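Local coordinates for Rho guanyl nucleotide exchange factor (Rom2), putative (Aspergillus fumigatus Af293, PDB 5O51), which probably acts, as a whole protein, as a guanine nucleotide exchange factor for Rho GTPases, and is represented by its CNH domain, a seven-bladed beta-propeller, at residues H184-S188 with T189-G193. Numbering follows the deposited sequence.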
loop_
_atom_site.group_PDB
_atom_site.type_symbol
_atom_site.label_atom_id
_atom_site.label_comp_id
_atom_site.label_asym_id
_atom_site.label_seq_id
_atom_site.Cartn_x
_atom_site.Cartn_y
_atom_site.Cartn_z
ATOM N N HIS A 184 -6.219 -2.447 7.246
ATOM C CA HIS A 184 -5.240 -3.446 7.704
ATOM C C HIS A 184 -5.955 -4.669 8.266
ATOM O O HIS A 184 -6.997 -4.552 8.922
ATOM C CB HIS A 184 -4.301 -2.826 8.779
ATOM C CG HIS A 184 -3.625 -1.575 8.304
ATOM N ND1 HIS A 184 -2.420 -1.595 7.639
ATOM C CD2 HIS A 184 -4.051 -0.292 8.275
ATOM C CE1 HIS A 184 -2.117 -0.373 7.257
ATOM N NE2 HIS A 184 -3.094 0.437 7.624
ATOM N N PHE A 185 -5.430 -5.840 7.947
ATOM C CA PHE A 185 -5.922 -7.098 8.516
ATOM C C PHE A 185 -5.196 -7.343 9.809
ATOM O O PHE A 185 -3.967 -7.420 9.786
ATOM C CB PHE A 185 -5.634 -8.228 7.555
ATOM C CG PHE A 185 -6.503 -8.190 6.336
ATOM C CD1 PHE A 185 -7.828 -8.655 6.394
ATOM C CD2 PHE A 185 -6.023 -7.656 5.144
ATOM C CE1 PHE A 185 -8.628 -8.633 5.257
ATOM C CE2 PHE A 185 -6.814 -7.618 4.017
ATOM C CZ PHE A 185 -8.113 -8.108 4.065
ATOM N N LEU A 186 -5.950 -7.396 10.915
ATOM C CA LEU A 186 -5.426 -7.796 12.231
ATOM C C LEU A 186 -6.168 -9.023 12.728
ATOM O O LEU A 186 -7.210 -8.873 13.378
ATOM C CB LEU A 186 -5.665 -6.713 13.252
ATOM C CG LEU A 186 -4.845 -5.453 13.194
ATOM C CD1 LEU A 186 -5.445 -4.485 14.224
ATOM C CD2 LEU A 186 -3.362 -5.785 13.439
ATOM N N ARG A 187 -5.643 -10.209 12.398
ATOM C CA ARG A 187 -6.186 -11.519 12.832
ATOM C C ARG A 187 -7.611 -11.514 13.406
ATOM O O ARG A 187 -7.799 -11.312 14.611
ATOM C CB ARG A 187 -5.248 -12.149 13.860
ATOM C CG ARG A 187 -4.870 -11.239 15.022
ATOM C CD ARG A 187 -4.017 -11.982 16.038
ATOM N NE ARG A 187 -4.799 -12.501 17.151
ATOM C CZ ARG A 187 -4.318 -12.808 18.361
ATOM N NH1 ARG A 187 -3.020 -12.687 18.664
ATOM N NH2 ARG A 187 -5.156 -13.252 19.288
ATOM N N SER A 188 -8.588 -11.712 12.520
ATOM C CA SER A 188 -10.030 -11.816 12.838
ATOM C C SER A 188 -10.733 -10.494 12.761
ATOM O O SER A 188 -11.968 -10.444 12.846
ATOM C CB SER A 188 -10.347 -12.461 14.205
ATOM O OG SER A 188 -9.707 -13.713 14.354
ATOM N N THR A 189 -9.976 -9.421 12.587
ATOM C CA THR A 189 -10.580 -8.124 12.490
ATOM C C THR A 189 -9.944 -7.275 11.410
ATOM O O THR A 189 -8.766 -7.478 11.077
ATOM C CB THR A 189 -10.480 -7.415 13.838
ATOM O OG1 THR A 189 -11.426 -6.363 13.852
ATOM C CG2 THR A 189 -9.119 -6.824 14.070
ATOM N N LEU A 190 -10.726 -6.317 10.913
ATOM C CA LEU A 190 -10.222 -5.218 10.081
ATOM C C LEU A 190 -10.019 -3.930 10.894
ATOM O O LEU A 190 -10.943 -3.494 11.587
ATOM C CB LEU A 190 -11.190 -4.877 8.975
ATOM C CG LEU A 190 -11.606 -5.956 7.992
ATOM C CD1 LEU A 190 -12.618 -5.305 7.061
ATOM C CD2 LEU A 190 -10.461 -6.559 7.216
ATOM N N CYS A 191 -8.821 -3.336 10.775
ATOM C CA CYS A 191 -8.501 -2.035 11.370
ATOM C C CYS A 191 -8.483 -0.973 10.254
ATOM O O CYS A 191 -7.655 -1.035 9.305
ATOM C CB CYS A 191 -7.158 -2.089 12.086
ATOM S SG CYS A 191 -6.829 -0.660 13.128
ATOM N N VAL A 192 -9.405 -0.026 10.368
ATOM C CA VAL A 192 -9.607 0.995 9.367
ATOM C C VAL A 192 -9.005 2.290 9.873
ATOM O O VAL A 192 -9.281 2.710 11.003
ATOM C CB VAL A 192 -11.108 1.231 9.051
ATOM C CG1 VAL A 192 -11.300 2.472 8.150
ATOM C CG2 VAL A 192 -11.719 -0.004 8.394
ATOM N N GLY A 193 -8.220 2.926 8.989
ATOM C CA GLY A 193 -7.599 4.226 9.246
ATOM C C GLY A 193 -8.560 5.259 8.696
ATOM O O GLY A 193 -8.752 5.328 7.500
#
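Leu186 N donates to Thr189 O at 2.8 Å, where strand 180-186 turns back through Arg187 and Ser188 into strand 189-194. Farther from the turn, His184 and Cys191 form an antiparallel hydrogen-bonded pair. Cys191 N reaches His184 O over 2.9 Å in a nearly straight bond (167°), and the return bond from His184 N to Cys191 O is more bent. His184 O also receives the CA-H of Leu190, a CA-H...O contact.

Phe185 and Leu190, the non-hydrogen-bonded pair, run side by side on one face of the hairpin. Leu190 CD2 comes obliquely to the ring, 3.4 Å from Phe185 CE1, and both residues pack on Cys128 of strand 125-132 in the preceding blade.

Leu186, Thr189, His184 and Cys191 share the opposite face. Leu186 rises off this face (CG anti to the carbonyl carbon, chi1 -73°), and its CD1 comes to 3.6 Å from Cys191 CB, in the next hydrogen-bonded pair back from the turn. Ile233 of the following blade touches His184 and Cys191. Thr189 OG1, anti to the backbone N (chi1 -162°), is hydrogen-bonded to Val201 O on strand 197-202, the next strand of the blade.

The hairpin thus joins the two innermost strands of one propeller blade: paired backbone groups hold its strands together, while the apolar Phe185-Leu190 face packs on the preceding blade and the mixed face, through His184 and Cys191, on the following one.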